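Local structure of HTH-type transcriptional regulator cbl (2FYI) at residues A[205-209]-A[221-226]; A[107-111]-A[131-137]; A[89-95]-A[176-182]. The protein is a LysR-family DNA-binding transcription factor that may act as an accessory regulator of the cys regulon, represented here by its cofactor-binding domain. One frame throughout, in Å; residues are numbered along the deposited sequence. Where two conformers were deposited one is given.

How the contacts relate
The chain has the two-lobed, periplasmic-binding-protein-like fold of LysR cofactor-binding domains, in which effectors usually bind in the cleft between the lobes. Contact 1 lies in one lobe, on the far side of the chain's centre from contacts 2 and 3: its centre is about 40 Å from that of contact 2 and about 38 Å from that of contact 3. The other two share the second lobe, with centres about 18 Å apart, and they touch: Ile110 CD1 is 3.8 Å from Leu91 CD2 and 4.2 Å from Thr182 CG2. Strand 79-94 links the lobes, with Phe82 packing against contact 1 and residues 89-94 supplying one strand of contact 3.

Contact 1: residues A[205-209]-A[221-226]; sequences VWRFL and IKRQVM
Both segments are helical, 205-209 within helix 203-212 and 221-226 within the C-terminal helix 218-226. Their short axes come no closer than 11.6 Å, and their N-to-C directions make an angle of 112°, so the helices cross steeply rather than lying side by side. The closest CA pair is Trp206 with Ile221, 7.6 Å apart, and no hydrogen bond crosses the interface. Trp206 fills the gap between the helices. With chi1 m and chi2 118°, its indole reaches over to the second helix and contributes the largest single share of the buried area. Lys222, m at chi1 and extended from there on, lays its aliphatic end over one face of the ring: CE sits 3.6 Å from the centroid of the Trp206 five-membered ring, a CH-pi contact, and NZ 4.7 Å from the same centroid, 25° off the normal, a cation-pi interaction. At the indole edge, Trp206 CZ3 meets Ile221 CG2 at 3.6 Å and Val225 CG2 at 4.0 Å. Trp206 CZ2 approaches Met226 CE at 4.3 Å. One turn after Trp206, Leu209 CD1 adds a contact to Ile221 CG2 at 4.2 Å. Leu195 and Phe82 continue this apolar core. This is apolar helix-helix packing in an alpha/beta lobe of the LysR cofactor-binding fold, joining helices 203-212 and 218-226 beside strands 79-94 and 189-196.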
loop_
_atom_site.group_PDB
_atom_site.type_symbol
_atom_site.label_atom_id
_atom_site.label_comp_id
_atom_site.label_asym_id
_atom_site.label_seq_id
_atom_site.Cartn_x
_atom_site.Cartn_y
_atom_site.Cartn_z
ATOM N N VAL A 205 -7.149 -15.515 20.777
ATOM C CA VAL A 205 -6.142 -14.468 20.588
ATOM C C VAL A 205 -4.867 -15.042 21.149
ATOM O O VAL A 205 -3.821 -14.974 20.516
ATOM C CB VAL A 205 -6.466 -13.181 21.383
ATOM C CG1 VAL A 205 -5.309 -12.165 21.313
ATOM C CG2 VAL A 205 -7.782 -12.592 20.939
ATOM N N TRP A 206 -4.963 -15.638 22.340
ATOM C CA TRP A 206 -3.773 -16.184 22.999
ATOM C C TRP A 206 -3.137 -17.246 22.113
ATOM O O TRP A 206 -1.917 -17.291 21.955
ATOM C CB TRP A 206 -4.088 -16.748 24.381
ATOM C CG TRP A 206 -4.656 -15.762 25.332
ATOM C CD1 TRP A 206 -5.904 -15.806 25.938
ATOM C CD2 TRP A 206 -4.024 -14.582 25.816
ATOM N NE1 TRP A 206 -6.068 -14.722 26.776
ATOM C CE2 TRP A 206 -4.930 -13.953 26.716
ATOM C CE3 TRP A 206 -2.783 -13.987 25.585
ATOM C CZ2 TRP A 206 -4.619 -12.750 27.374
ATOM C CZ3 TRP A 206 -2.478 -12.799 26.237
ATOM C CH2 TRP A 206 -3.389 -12.195 27.119
ATOM N N ARG A 207 -3.978 -18.074 21.500
ATOM C CA ARG A 207 -3.459 -19.076 20.603
ATOM C C ARG A 207 -2.776 -18.518 19.359
ATOM O O ARG A 207 -1.742 -19.018 18.952
ATOM C CB ARG A 207 -4.520 -20.068 20.191
ATOM C CG ARG A 207 -3.844 -21.234 19.507
ATOM C CD ARG A 207 -3.091 -22.081 20.539
ATOM N NE ARG A 207 -4.028 -23.050 21.110
ATOM C CZ ARG A 207 -4.219 -24.278 20.613
ATOM N NH1 ARG A 207 -3.495 -24.691 19.561
ATOM N NH2 ARG A 207 -5.112 -25.106 21.173
ATOM N N PHE A 208 -3.353 -17.491 18.750
ATOM C CA PHE A 208 -2.769 -16.929 17.549
ATOM C C PHE A 208 -1.316 -16.569 17.757
ATOM O O PHE A 208 -0.477 -16.814 16.897
ATOM C CB PHE A 208 -3.516 -15.678 17.122
ATOM C CG PHE A 208 -3.047 -15.128 15.807
ATOM C CD1 PHE A 208 -3.671 -15.486 14.631
ATOM C CD2 PHE A 208 -1.955 -14.266 15.743
ATOM C CE1 PHE A 208 -3.216 -14.989 13.409
ATOM C CE2 PHE A 208 -1.504 -13.760 14.516
ATOM C CZ PHE A 208 -2.136 -14.128 13.359
ATOM N N LEU A 209 -1.018 -15.970 18.901
ATOM C CA LEU A 209 0.342 -15.526 19.158
ATOM C C LEU A 209 1.240 -16.729 19.197
ATOM O O LEU A 209 2.323 -16.721 18.617
ATOM C CB LEU A 209 0.466 -14.729 20.466
ATOM C CG LEU A 209 -0.158 -13.331 20.494
ATOM C CD1 LEU A 209 0.737 -12.377 21.201
ATOM C CD2 LEU A 209 -0.348 -12.842 19.097
ATOM N N ILE A 221 3.012 -15.481 27.674
ATOM C CA ILE A 221 2.366 -14.336 27.052
ATOM C C ILE A 221 1.374 -13.683 28.032
ATOM O O ILE A 221 1.483 -12.491 28.320
ATOM C CB ILE A 221 1.678 -14.718 25.715
ATOM C CG1 ILE A 221 2.723 -15.132 24.671
ATOM C CG2 ILE A 221 0.842 -13.557 25.181
ATOM C CD1 ILE A 221 2.315 -16.341 23.837
ATOM N N LYS A 222 0.436 -14.465 28.559
ATOM C CA LYS A 222 -0.538 -13.958 29.520
ATOM C C LYS A 222 0.128 -13.294 30.710
ATOM O O LYS A 222 -0.243 -12.198 31.113
ATOM C CB LYS A 222 -1.412 -15.089 30.038
ATOM C CG LYS A 222 -2.482 -15.555 29.094
ATOM C CD LYS A 222 -3.192 -16.754 29.703
ATOM C CE LYS A 222 -4.363 -17.194 28.849
ATOM N NZ LYS A 222 -5.133 -18.254 29.528
ATOM N N ARG A 223 1.114 -13.975 31.278
ATOM C CA ARG A 223 1.765 -13.534 32.501
ATOM C C ARG A 223 2.341 -12.156 32.333
ATOM O O ARG A 223 2.287 -11.325 33.223
ATOM C CB ARG A 223 2.893 -14.490 32.826
ATOM C CG ARG A 223 3.311 -14.522 34.276
ATOM C CD ARG A 223 4.418 -15.583 34.452
ATOM N NE ARG A 223 4.025 -16.886 33.892
ATOM C CZ ARG A 223 3.390 -17.856 34.566
ATOM N NH1 ARG A 223 3.072 -17.706 35.854
ATOM N NH2 ARG A 223 3.078 -18.995 33.949
ATOM N N GLN A 224 2.885 -11.931 31.155
ATOM C CA GLN A 224 3.639 -10.734 30.851
ATOM C C GLN A 224 2.783 -9.569 30.368
ATOM O O GLN A 224 3.127 -8.419 30.576
ATOM C CB GLN A 224 4.664 -11.094 29.808
ATOM C CG GLN A 224 5.873 -10.250 29.841
ATOM C CD GLN A 224 6.616 -10.400 28.553
ATOM O OE1 GLN A 224 7.200 -11.454 28.286
ATOM N NE2 GLN A 224 6.565 -9.366 27.709
ATOM N N VAL A 225 1.673 -9.878 29.717
ATOM C CA VAL A 225 0.652 -8.887 29.407
ATOM C C VAL A 225 -0.030 -8.392 30.678
ATOM O O VAL A 225 -0.542 -7.280 30.737
ATOM C CB VAL A 225 -0.445 -9.505 28.536
ATOM C CG1 VAL A 225 -1.590 -8.542 28.361
ATOM C CG2 VAL A 225 0.114 -9.925 27.214
ATOM N N MET A 226 -0.045 -9.225 31.703
ATOM C CA MET A 226 -0.922 -8.964 32.811
ATOM C C MET A 226 -0.193 -8.356 33.988
ATOM O O MET A 226 -0.785 -7.603 34.764
ATOM C CB MET A 226 -1.606 -10.254 33.232
ATOM C CG MET A 226 -3.027 -10.053 33.637
ATOM S SD MET A 226 -4.036 -9.584 32.230
ATOM C CE MET A 226 -4.018 -11.111 31.301
#

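Contact 2: residues A[107-111]-A[131-137]; sequences LESIA and AFARKGL
The short helix 107-110 packs beside the C-terminal end of helix 125-134, with nearest CA pairs Leu107-Phe132 (6.6 Å), Glu108-Lys135 (7.4 Å) and Ala111-Leu137 (7.6 Å). Ala131, in the last helical turn, receives the Leu107 side chain (chi1 m, chi2 t): Leu107 CD1 is 4.0 Å from Ala131 CB and 3.6 Å from Ala131 O. Phe132 (chi1 m, chi2 123°) slides its ring towards the short helix. Its CE2 lies 3.6 Å from Leu107 CD2, 3.5 Å from Leu107 O, which meets the ring edge, and 3.8 Å from Ala111 CB; its CZ is 4.2 Å from Ile110 CG2. The helix then closes. Lys135 N bonds to Phe132 O at 2.7 Å, and the Lys135 side chain leans over the interface, with CG 4.2 Å from Leu107 CD1. Lys135 NZ forms a long salt bridge with Glu108 OE2, 3.5 Å and weak as a hydrogen bond, reinforced by water 1, which donates to Glu108 OE2 at 3.1 Å and accepts from Lys135 NZ at 2.5 Å. Gly136 turns the chain with positive phi (66/20), its N reaching Ala133 O at 2.9 Å. Leu137 returns to extended angles (-117/147); its N bonds to Phe132 O at 3.1 Å and its CD1 presses on Ala111 CB at 3.5 Å. Phe186 and Leu185 extend the apolar patch. This is a Schellman motif with Gly136 as C-prime residue, whose flanking apolar residues, Phe132 and Leu137, converge on Ala111 of the neighbouring segment 107-111.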
loop_
_atom_site.group_PDB
_atom_site.type_symbol
_atom_site.label_atom_id
_atom_site.label_comp_id
_atom_site.label_asym_id
_atom_site.label_seq_id
_atom_site.Cartn_x
_atom_site.Cartn_y
_atom_site.Cartn_z
ATOM N N LEU A 107 28.196 0.664 0.876
ATOM C CA LEU A 107 27.186 1.711 1.098
ATOM C C LEU A 107 27.428 2.859 0.151
ATOM O O LEU A 107 26.520 3.323 -0.531
ATOM C CB LEU A 107 27.217 2.212 2.524
ATOM C CG LEU A 107 26.411 1.327 3.466
ATOM C CD1 LEU A 107 26.691 1.613 4.959
ATOM C CD2 LEU A 107 24.960 1.508 3.154
ATOM N N GLU A 108 28.685 3.267 0.116
ATOM C CA GLU A 108 29.211 4.298 -0.755
ATOM C C GLU A 108 28.850 4.093 -2.242
ATOM O O GLU A 108 28.527 5.056 -2.946
ATOM C CB GLU A 108 30.719 4.344 -0.535
ATOM C CG GLU A 108 31.152 4.334 0.978
ATOM C CD GLU A 108 31.129 2.947 1.680
ATOM O OE1 GLU A 108 30.484 1.998 1.194
ATOM O OE2 GLU A 108 31.747 2.813 2.755
ATOM N N SER A 109 28.883 2.849 -2.714
ATOM C CA SER A 109 28.468 2.526 -4.056
ATOM C C SER A 109 26.985 2.719 -4.199
ATOM O O SER A 109 26.501 3.312 -5.156
ATOM C CB SER A 109 28.730 1.085 -4.358
ATOM O OG SER A 109 30.105 0.892 -4.505
ATOM N N ILE A 110 26.226 2.144 -3.284
ATOM C CA ILE A 110 24.809 2.206 -3.460
ATOM C C ILE A 110 24.418 3.672 -3.411
ATOM O O ILE A 110 23.478 4.093 -4.089
ATOM C CB ILE A 110 24.114 1.410 -2.372
ATOM C CG1 ILE A 110 24.520 -0.069 -2.493
ATOM C CG2 ILE A 110 22.598 1.624 -2.408
ATOM C CD1 ILE A 110 23.863 -1.009 -1.437
ATOM N N ALA A 111 25.152 4.475 -2.644
ATOM C CA ALA A 111 24.686 5.838 -2.396
ATOM C C ALA A 111 24.665 6.730 -3.648
ATOM O O ALA A 111 24.009 7.770 -3.672
ATOM C CB ALA A 111 25.469 6.473 -1.286
ATOM N N ALA A 131 22.504 3.494 8.470
ATOM C CA ALA A 131 23.616 2.871 7.806
ATOM C C ALA A 131 24.357 3.963 7.038
ATOM O O ALA A 131 25.562 4.115 7.232
ATOM C CB ALA A 131 23.147 1.796 6.895
ATOM N N PHE A 132 23.644 4.749 6.220
ATOM C CA PHE A 132 24.269 5.787 5.427
ATOM C C PHE A 132 24.899 6.867 6.273
ATOM O O PHE A 132 26.002 7.346 5.945
ATOM C CB PHE A 132 23.281 6.417 4.467
ATOM C CG PHE A 132 22.977 5.556 3.265
ATOM C CD1 PHE A 132 21.667 5.183 2.968
ATOM C CD2 PHE A 132 24.005 5.097 2.442
ATOM C CE1 PHE A 132 21.372 4.386 1.872
ATOM C CE2 PHE A 132 23.727 4.307 1.340
ATOM C CZ PHE A 132 22.398 3.938 1.060
ATOM N N ALA A 133 24.229 7.267 7.360
ATOM C CA ALA A 133 24.778 8.351 8.180
ATOM C C ALA A 133 26.114 7.956 8.744
ATOM O O ALA A 133 26.987 8.783 8.887
ATOM C CB ALA A 133 23.876 8.704 9.254
ATOM N N ARG A 134 26.295 6.687 9.065
ATOM C CA ARG A 134 27.614 6.258 9.496
ATOM C C ARG A 134 28.651 6.541 8.419
ATOM O O ARG A 134 29.781 6.734 8.744
ATOM C CB ARG A 134 27.645 4.785 9.866
ATOM C CG ARG A 134 27.037 4.459 11.216
ATOM C CD ARG A 134 26.862 2.913 11.397
ATOM N NE ARG A 134 25.504 2.522 11.837
ATOM C CZ ARG A 134 24.670 1.709 11.173
ATOM N NH1 ARG A 134 25.035 1.149 10.012
ATOM N NH2 ARG A 134 23.456 1.455 11.678
ATOM N N LYS A 135 28.297 6.595 7.140
ATOM C CA LYS A 135 29.302 7.014 6.154
ATOM C C LYS A 135 29.304 8.508 5.803
ATOM O O LYS A 135 29.833 8.882 4.751
ATOM C CB LYS A 135 29.161 6.242 4.858
ATOM C CG LYS A 135 29.363 4.796 5.010
ATOM C CD LYS A 135 30.582 4.521 5.793
ATOM C CE LYS A 135 30.523 3.098 6.297
ATOM N NZ LYS A 135 31.888 2.502 6.196
ATOM N N GLY A 136 28.728 9.361 6.655
ATOM C CA GLY A 136 28.520 10.782 6.309
ATOM C C GLY A 136 27.543 11.111 5.162
ATOM O O GLY A 136 27.593 12.222 4.621
ATOM N N LEU A 137 26.650 10.177 4.808
ATOM C CA LEU A 137 25.839 10.311 3.617
ATOM C C LEU A 137 24.331 10.396 3.822
ATOM O O LEU A 137 23.779 9.756 4.728
ATOM C CB LEU A 137 26.065 9.111 2.734
ATOM C CG LEU A 137 27.368 9.046 1.953
ATOM C CD1 LEU A 137 27.500 7.682 1.311
ATOM C CD2 LEU A 137 27.453 10.213 0.911
HETATM O O HOH W 1 33.728 3.689 5.014
#

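Contact 3: residues A[89-95]-A[176-182]; sequences HSLLVPH and NLIRLDT
Strand 89-94 runs antiparallel to strand 177-180, the short axes 4.6 Å apart at 149°. Leu91-Leu180 and Val93-Ile178 are hydrogen-bonded pairs (Leu91 N-Leu180 O 3.0 Å, Leu180 N-Leu91 O 2.7 Å, Val93 N-Ile178 O 3.0 Å, Ile178 N-Val93 O 2.9 Å); Leu92-Arg179 is non-hydrogen-bonded. On one face, Val93 CG2 fills the hollow between Ile178 CG2 (3.7 Å) and Leu180 CD1 (4.0 Å), while Thr182 CG2 packs on Leu91 CB at 3.8 Å. The pair makes 177-180 a neighbour of 79-94 in this lobe's part of the mixed sheet of the LysR cofactor-binding fold, where strand 161-165 flanks the other side of 79-94. On the opposite face, Leu92 (t, p) wedges between Leu177 and Arg179, CD2 3.8 Å from Leu177 CD1 and CD1 4.0 Å from Arg179 CG; helix 148-157 covers it, and the Arg179 guanidinium turns to Ser168 and Glu174. At one end, His95 N bonds to Asn176 O (2.8 Å) and its ring lies over the Asn176-Leu177 backbone. At the other, water 2 bridges His89 O (2.9 Å) and Thr182 N (2.5 Å).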
loop_
_atom_site.group_PDB
_atom_site.type_symbol
_atom_site.label_atom_id
_atom_site.label_comp_id
_atom_site.label_asym_id
_atom_site.label_seq_id
_atom_site.Cartn_x
_atom_site.Cartn_y
_atom_site.Cartn_z
ATOM N N HIS A 89 16.832 -5.777 4.864
ATOM C CA HIS A 89 16.560 -5.236 3.540
ATOM C C HIS A 89 17.451 -5.880 2.508
ATOM O O HIS A 89 18.605 -6.242 2.779
ATOM C CB HIS A 89 16.812 -3.749 3.506
ATOM C CG HIS A 89 15.861 -2.961 4.336
ATOM N ND1 HIS A 89 16.224 -2.389 5.536
ATOM C CD2 HIS A 89 14.559 -2.655 4.145
ATOM C CE1 HIS A 89 15.183 -1.762 6.048
ATOM N NE2 HIS A 89 14.162 -1.902 5.220
ATOM N N SER A 90 16.942 -6.012 1.302
ATOM C CA SER A 90 17.847 -6.343 0.241
ATOM C C SER A 90 17.715 -5.376 -0.948
ATOM O O SER A 90 16.877 -4.473 -0.950
ATOM C CB SER A 90 17.795 -7.830 -0.112
ATOM O OG SER A 90 16.605 -8.180 -0.775
ATOM N N LEU A 91 18.602 -5.511 -1.926
ATOM C CA LEU A 91 18.699 -4.499 -2.972
ATOM C C LEU A 91 18.064 -5.068 -4.214
ATOM O O LEU A 91 18.432 -6.151 -4.660
ATOM C CB LEU A 91 20.167 -4.117 -3.206
ATOM C CG LEU A 91 20.438 -2.954 -4.165
ATOM C CD1 LEU A 91 19.749 -1.717 -3.694
ATOM C CD2 LEU A 91 21.898 -2.673 -4.290
ATOM N N LEU A 92 17.080 -4.359 -4.754
ATOM C CA LEU A 92 16.364 -4.835 -5.956
ATOM C C LEU A 92 16.770 -4.056 -7.216
ATOM O O LEU A 92 16.584 -2.853 -7.292
ATOM C CB LEU A 92 14.852 -4.746 -5.732
ATOM C CG LEU A 92 13.899 -5.268 -6.812
ATOM C CD1 LEU A 92 14.064 -6.746 -6.978
ATOM C CD2 LEU A 92 12.447 -4.937 -6.471
ATOM N N VAL A 93 17.341 -4.726 -8.198
ATOM C CA VAL A 93 17.847 -4.008 -9.381
ATOM C C VAL A 93 17.488 -4.708 -10.672
ATOM O O VAL A 93 17.239 -5.898 -10.671
ATOM C CB VAL A 93 19.378 -3.886 -9.387
ATOM C CG1 VAL A 93 19.828 -3.105 -8.184
ATOM C CG2 VAL A 93 20.030 -5.250 -9.413
ATOM N N PRO A 94 17.432 -3.975 -11.787
ATOM C CA PRO A 94 17.181 -4.639 -13.070
ATOM C C PRO A 94 18.273 -5.632 -13.459
ATOM O O PRO A 94 19.417 -5.494 -13.034
ATOM C CB PRO A 94 17.140 -3.480 -14.064
ATOM C CG PRO A 94 16.919 -2.273 -13.254
ATOM C CD PRO A 94 17.534 -2.515 -11.934
ATOM N N HIS A 95 17.905 -6.615 -14.277
ATOM C CA HIS A 95 18.805 -7.719 -14.645
ATOM C C HIS A 95 20.202 -7.285 -15.090
ATOM O O HIS A 95 21.194 -7.956 -14.770
ATOM C CB HIS A 95 18.189 -8.650 -15.713
ATOM C CG HIS A 95 17.529 -9.879 -15.154
ATOM N ND1 HIS A 95 17.956 -10.500 -13.998
ATOM C CD2 HIS A 95 16.489 -10.620 -15.611
ATOM C CE1 HIS A 95 17.195 -11.553 -13.754
ATOM N NE2 HIS A 95 16.294 -11.646 -14.715
ATOM N N ASN A 176 12.464 -9.695 -14.632
ATOM C CA ASN A 176 13.780 -9.269 -15.067
ATOM C C ASN A 176 14.430 -8.401 -14.021
ATOM O O ASN A 176 15.211 -7.504 -14.346
ATOM C CB ASN A 176 13.682 -8.435 -16.340
ATOM C CG ASN A 176 13.107 -9.205 -17.481
ATOM O OD1 ASN A 176 13.848 -9.711 -18.322
ATOM N ND2 ASN A 176 11.781 -9.325 -17.516
ATOM N N LEU A 177 14.069 -8.632 -12.772
ATOM C CA LEU A 177 14.731 -7.975 -11.680
ATOM C C LEU A 177 15.484 -9.039 -10.928
ATOM O O LEU A 177 15.170 -10.222 -11.044
ATOM C CB LEU A 177 13.715 -7.333 -10.750
ATOM C CG LEU A 177 12.700 -6.373 -11.340
ATOM C CD1 LEU A 177 11.983 -5.710 -10.189
ATOM C CD2 LEU A 177 13.381 -5.350 -12.223
ATOM N N ILE A 178 16.464 -8.615 -10.137
ATOM C CA ILE A 178 17.267 -9.522 -9.320
ATOM C C ILE A 178 17.501 -8.896 -7.940
ATOM O O ILE A 178 17.628 -7.669 -7.822
ATOM C CB ILE A 178 18.598 -9.869 -10.038
ATOM C CG1 ILE A 178 19.549 -10.629 -9.117
ATOM C CG2 ILE A 178 19.258 -8.618 -10.593
ATOM C CD1 ILE A 178 20.677 -11.342 -9.867
ATOM N N ARG A 179 17.524 -9.727 -6.898
ATOM C CA ARG A 179 17.793 -9.251 -5.533
ATOM C C ARG A 179 19.274 -9.411 -5.170
ATOM O O ARG A 179 19.799 -10.491 -5.247
ATOM C CB ARG A 179 16.909 -10.003 -4.538
ATOM C CG ARG A 179 15.563 -9.345 -4.321
ATOM C CD ARG A 179 14.381 -10.340 -4.143
ATOM N NE ARG A 179 13.084 -9.638 -4.222
ATOM C CZ ARG A 179 12.555 -8.904 -3.226
ATOM N NH1 ARG A 179 13.185 -8.804 -2.049
ATOM N NH2 ARG A 179 11.386 -8.283 -3.394
ATOM N N LEU A 180 19.959 -8.343 -4.803
ATOM C CA LEU A 180 21.348 -8.483 -4.375
ATOM C C LEU A 180 21.410 -8.427 -2.844
ATOM O O LEU A 180 20.697 -7.624 -2.199
ATOM C CB LEU A 180 22.215 -7.402 -4.995
ATOM C CG LEU A 180 22.176 -7.233 -6.526
ATOM C CD1 LEU A 180 23.104 -6.152 -7.078
ATOM C CD2 LEU A 180 22.484 -8.556 -7.139
ATOM N N ASP A 181 22.225 -9.298 -2.256
ATOM C CA ASP A 181 22.238 -9.503 -0.810
ATOM C C ASP A 181 22.991 -8.359 -0.133
ATOM O O ASP A 181 24.166 -8.135 -0.417
ATOM C CB ASP A 181 22.926 -10.845 -0.517
ATOM C CG ASP A 181 23.171 -11.092 0.989
ATOM O OD1 ASP A 181 23.337 -10.115 1.745
ATOM O OD2 ASP A 181 23.220 -12.272 1.427
ATOM N N THR A 182 22.325 -7.636 0.763
ATOM C CA THR A 182 22.981 -6.546 1.478
ATOM C C THR A 182 22.873 -6.653 2.995
ATOM O O THR A 182 22.865 -5.645 3.685
ATOM C CB THR A 182 22.432 -5.165 1.055
ATOM O OG1 THR A 182 21.029 -5.079 1.362
ATOM C CG2 THR A 182 22.635 -4.938 -0.417
HETATM O O HOH W 2 20.165 -8.439 1.800
#